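Uncharacterized protein (Sus scrofa, PDB 5BNF) is porcine CD38, a member of the ADP-ribosyl cyclase family whose ordered fold pairs a largely helical part with a parallel beta-sheet part. Local coordinates at residues K48-Y58 with C131-L142. Sequence-based numbering, arbitrary orientation.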
loop_
_atom_site.group_PDB
_atom_site.type_symbol
_atom_site.label_atom_id
_atom_site.label_comp_id
_atom_site.label_asym_id
_atom_site.label_seq_id
_atom_site.Cartn_x
_atom_site.Cartn_y
_atom_site.Cartn_z
ATOM N N LYS A 48 11.165 20.433 -3.126
ATOM C CA LYS A 48 11.549 20.109 -1.757
ATOM C C LYS A 48 12.722 19.126 -1.747
ATOM O O LYS A 48 12.932 18.379 -2.707
ATOM C CB LYS A 48 10.378 19.493 -1.003
ATOM C CG LYS A 48 9.198 20.423 -0.798
ATOM C CD LYS A 48 8.078 19.707 -0.051
ATOM C CE LYS A 48 6.889 20.628 0.214
ATOM N NZ LYS A 48 5.708 19.898 0.758
ATOM N N ASP A 49 13.488 19.144 -0.661
ATOM C CA ASP A 49 14.617 18.246 -0.512
ATOM C C ASP A 49 14.023 16.840 -0.592
ATOM O O ASP A 49 13.181 16.476 0.224
ATOM C CB ASP A 49 15.272 18.474 0.850
ATOM C CG ASP A 49 16.536 17.672 1.031
ATOM O OD1 ASP A 49 16.484 16.426 0.902
ATOM O OD2 ASP A 49 17.584 18.287 1.308
ATOM N N PRO A 50 14.466 16.028 -1.563
ATOM C CA PRO A 50 13.934 14.670 -1.710
ATOM C C PRO A 50 14.158 13.707 -0.545
ATOM O O PRO A 50 13.712 12.565 -0.608
ATOM C CB PRO A 50 14.570 14.190 -3.014
ATOM C CG PRO A 50 15.906 14.871 -2.988
ATOM C CD PRO A 50 15.553 16.275 -2.527
ATOM N N CYS A 51 14.831 14.156 0.516
ATOM C CA CYS A 51 15.067 13.295 1.685
ATOM C C CYS A 51 14.448 13.877 2.956
ATOM O O CYS A 51 14.711 13.408 4.053
ATOM C CB CYS A 51 16.572 13.054 1.910
ATOM S SG CYS A 51 17.353 11.771 0.854
ATOM N N SER A 52 13.602 14.884 2.793
ATOM C CA SER A 52 12.951 15.554 3.913
ATOM C C SER A 52 11.457 15.247 4.000
ATOM O O SER A 52 10.723 15.943 4.701
ATOM C CB SER A 52 13.112 17.059 3.757
ATOM O OG SER A 52 12.394 17.492 2.609
ATOM N N ALA A 53 10.999 14.223 3.287
ATOM C CA ALA A 53 9.580 13.890 3.295
ATOM C C ALA A 53 9.047 13.467 4.659
ATOM O O ALA A 53 9.677 12.695 5.374
ATOM C CB ALA A 53 9.286 12.797 2.263
ATOM N N ARG A 54 7.873 13.989 4.998
ATOM C CA ARG A 54 7.191 13.682 6.253
ATOM C C ARG A 54 5.758 13.286 5.919
ATOM O O ARG A 54 5.211 13.715 4.901
ATOM C CB ARG A 54 7.175 14.912 7.169
ATOM C CG ARG A 54 8.310 14.965 8.177
ATOM C CD ARG A 54 8.621 16.403 8.580
ATOM N NE ARG A 54 7.427 17.188 8.882
ATOM C CZ ARG A 54 6.611 16.956 9.904
ATOM N NH1 ARG A 54 5.556 17.729 10.083
ATOM N NH2 ARG A 54 6.849 15.959 10.748
ATOM N N GLU A 55 5.153 12.473 6.777
ATOM C CA GLU A 55 3.776 12.029 6.577
ATOM C C GLU A 55 2.871 13.239 6.370
ATOM O O GLU A 55 2.051 13.281 5.450
ATOM C CB GLU A 55 3.314 11.237 7.799
ATOM C CG GLU A 55 2.736 9.879 7.467
ATOM C CD GLU A 55 2.535 9.017 8.697
ATOM O OE1 GLU A 55 1.884 9.487 9.657
ATOM O OE2 GLU A 55 3.027 7.867 8.703
ATOM N N GLU A 56 3.063 14.235 7.226
ATOM C CA GLU A 56 2.296 15.477 7.194
ATOM C C GLU A 56 2.219 16.149 5.825
ATOM O O GLU A 56 1.191 16.732 5.481
ATOM C CB GLU A 56 2.881 16.474 8.198
ATOM C CG GLU A 56 2.721 16.096 9.672
ATOM C CD GLU A 56 3.372 14.775 10.036
ATOM O OE1 GLU A 56 4.395 14.411 9.420
ATOM O OE2 GLU A 56 2.867 14.104 10.958
ATOM N N ASP A 57 3.300 16.085 5.050
ATOM C CA ASP A 57 3.306 16.714 3.734
ATOM C C ASP A 57 2.187 16.182 2.853
ATOM O O ASP A 57 1.863 16.783 1.832
ATOM C CB ASP A 57 4.645 16.496 3.019
ATOM C CG ASP A 57 5.821 17.088 3.779
ATOM O OD1 ASP A 57 5.674 18.182 4.356
ATOM O OD2 ASP A 57 6.902 16.465 3.790
ATOM N N TYR A 58 1.596 15.059 3.245
ATOM C CA TYR A 58 0.519 14.469 2.460
ATOM C C TYR A 58 -0.874 14.630 3.070
ATOM O O TYR A 58 -1.841 14.061 2.560
ATOM C CB TYR A 58 0.787 12.982 2.226
ATOM C CG TYR A 58 1.885 12.671 1.233
ATOM C CD1 TYR A 58 1.783 13.061 -0.098
ATOM C CD2 TYR A 58 2.998 11.925 1.614
ATOM C CE1 TYR A 58 2.764 12.707 -1.031
ATOM C CE2 TYR A 58 3.980 11.570 0.693
ATOM C CZ TYR A 58 3.861 11.961 -0.621
ATOM O OH TYR A 58 4.853 11.617 -1.517
ATOM N N CYS A 131 17.608 6.969 1.670
ATOM C CA CYS A 131 17.029 7.695 2.785
ATOM C C CYS A 131 15.575 7.263 2.915
ATOM O O CYS A 131 14.796 7.323 1.960
ATOM C CB CYS A 131 17.164 9.228 2.602
ATOM S SG CYS A 131 16.292 10.056 1.230
ATOM N N ASN A 132 15.230 6.794 4.107
ATOM C CA ASN A 132 13.889 6.315 4.407
ATOM C C ASN A 132 12.816 7.372 4.179
ATOM O O ASN A 132 11.715 7.071 3.699
ATOM C CB ASN A 132 13.837 5.824 5.853
ATOM C CG ASN A 132 12.506 5.208 6.209
ATOM O OD1 ASN A 132 12.086 4.217 5.602
ATOM N ND2 ASN A 132 11.830 5.788 7.191
ATOM N N SER A 133 13.147 8.615 4.515
ATOM C CA SER A 133 12.217 9.720 4.353
ATOM C C SER A 133 12.235 10.352 2.948
ATOM O O SER A 133 12.453 11.557 2.784
ATOM C CB SER A 133 12.479 10.789 5.429
ATOM O OG SER A 133 13.767 11.350 5.295
ATOM N N ASN A 134 12.024 9.519 1.934
ATOM C CA ASN A 134 11.955 9.993 0.556
ATOM C C ASN A 134 10.453 10.006 0.251
ATOM O O ASN A 134 9.679 9.254 0.857
ATOM C CB ASN A 134 12.704 9.041 -0.390
ATOM C CG ASN A 134 11.966 7.730 -0.616
ATOM O OD1 ASN A 134 10.918 7.705 -1.247
ATOM N ND2 ASN A 134 12.515 6.640 -0.096
ATOM N N PHE A 135 10.033 10.843 -0.680
ATOM C CA PHE A 135 8.611 10.962 -0.978
ATOM C C PHE A 135 7.808 9.756 -1.483
ATOM O O PHE A 135 6.596 9.706 -1.275
ATOM C CB PHE A 135 8.397 12.179 -1.878
ATOM C CG PHE A 135 8.508 13.479 -1.136
ATOM C CD1 PHE A 135 7.470 13.911 -0.318
ATOM C CD2 PHE A 135 9.675 14.238 -1.195
ATOM C CE1 PHE A 135 7.594 15.085 0.434
ATOM C CE2 PHE A 135 9.807 15.409 -0.448
ATOM C CZ PHE A 135 8.768 15.832 0.367
ATOM N N VAL A 136 8.455 8.782 -2.114
ATOM C CA VAL A 136 7.732 7.606 -2.580
ATOM C C VAL A 136 7.429 6.647 -1.421
ATOM O O VAL A 136 6.305 6.151 -1.269
ATOM C CB VAL A 136 8.529 6.862 -3.677
ATOM C CG1 VAL A 136 7.908 5.499 -3.954
ATOM C CG2 VAL A 136 8.519 7.681 -4.947
ATOM N N SER A 137 8.433 6.397 -0.594
ATOM C CA SER A 137 8.268 5.499 0.529
ATOM C C SER A 137 7.312 6.054 1.575
ATOM O O SER A 137 6.458 5.335 2.089
ATOM C CB SER A 137 9.622 5.203 1.158
ATOM O OG SER A 137 10.460 4.571 0.211
ATOM N N VAL A 138 7.445 7.333 1.898
ATOM C CA VAL A 138 6.569 7.911 2.896
ATOM C C VAL A 138 5.132 7.822 2.431
ATOM O O VAL A 138 4.233 7.505 3.205
ATOM C CB VAL A 138 6.933 9.358 3.185
ATOM C CG1 VAL A 138 5.808 10.042 3.938
ATOM C CG2 VAL A 138 8.219 9.384 4.016
ATOM N N PHE A 139 4.925 8.095 1.156
ATOM C CA PHE A 139 3.604 8.016 0.585
ATOM C C PHE A 139 3.038 6.614 0.819
ATOM O O PHE A 139 2.074 6.430 1.560
ATOM C CB PHE A 139 3.664 8.284 -0.909
ATOM C CG PHE A 139 2.370 8.028 -1.602
ATOM C CD1 PHE A 139 1.316 8.910 -1.463
ATOM C CD2 PHE A 139 2.185 6.878 -2.356
ATOM C CE1 PHE A 139 0.084 8.645 -2.067
ATOM C CE2 PHE A 139 0.960 6.609 -2.961
ATOM C CZ PHE A 139 -0.089 7.493 -2.817
ATOM N N TRP A 140 3.658 5.629 0.184
ATOM C CA TRP A 140 3.210 4.252 0.305
ATOM C C TRP A 140 3.102 3.764 1.742
ATOM O O TRP A 140 2.207 2.990 2.070
ATOM C CB TRP A 140 4.125 3.342 -0.508
ATOM C CG TRP A 140 3.948 3.538 -1.978
ATOM C CD1 TRP A 140 4.841 4.086 -2.845
ATOM C CD2 TRP A 140 2.798 3.194 -2.750
ATOM N NE1 TRP A 140 4.322 4.105 -4.115
ATOM C CE2 TRP A 140 3.066 3.561 -4.085
ATOM C CE3 TRP A 140 1.564 2.607 -2.446
ATOM C CZ2 TRP A 140 2.147 3.363 -5.116
ATOM C CZ3 TRP A 140 0.650 2.410 -3.471
ATOM C CH2 TRP A 140 0.947 2.785 -4.790
ATOM N N ASN A 141 4.005 4.226 2.598
ATOM C CA ASN A 141 3.991 3.841 4.001
ATOM C C ASN A 141 2.741 4.377 4.678
ATOM O O ASN A 141 2.111 3.683 5.473
ATOM C CB ASN A 141 5.215 4.396 4.708
ATOM C CG ASN A 141 5.959 3.344 5.477
ATOM O OD1 ASN A 141 5.470 2.827 6.484
ATOM N ND2 ASN A 141 7.153 3.009 5.002
ATOM N N LEU A 142 2.386 5.617 4.355
ATOM C CA LEU A 142 1.207 6.252 4.928
ATOM C C LEU A 142 -0.098 5.668 4.364
ATOM O O LEU A 142 -1.059 5.447 5.098
ATOM C CB LEU A 142 1.253 7.757 4.664
ATOM C CG LEU A 142 0.028 8.573 5.073
ATOM C CD1 LEU A 142 -0.284 8.342 6.557
ATOM C CD2 LEU A 142 0.289 10.045 4.788
HETATM O O HOH W 1 11.782 12.052 -2.524
#
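A53 sets its CB squarely over one face of the F135 ring, 3.3 Å from the centroid, a CH-pi contact that pins the loop 48-58 to the first turn of helix 135-149. The edge of the same ring meets Y58 OH and D49 O, and the extended K48 chain crosses the F135 side chain at about a right angle, CD 4.0 Å from CZ. Y58, its CG beside the backbone N (chi1 -73°), brings OH within 2.6 Å of F135 O, donating from a position tilted off the carbonyl plane; W111 also bonds this hydroxyl. F139 turns its ring edge to the Y58 face, planes 67° apart, while V138 CG1 lies at the Y58 edge and L142 CD1 packs on E55 CG at 3.5 Å. C51 SG and C131 SG form a disulfide with chi3 -91°. Beside it S133 OG donates to C51 O at 2.6 Å from above the carbonyl plane, and A53 N returns a bond to S133 O. One water joins P50 O to F135 N. In the second shell, N134 OD1 caps the helix through S137 N at 2.9 Å, its ND2 holding C131 O and S137 OG; D57 OD2, which also lies against F135, accepts from R54 N. The disulfide and the bonds around S133 thus fix the register near C51, while Y58 OH engages a first-turn carbonyl to which F139 N donates only weakly.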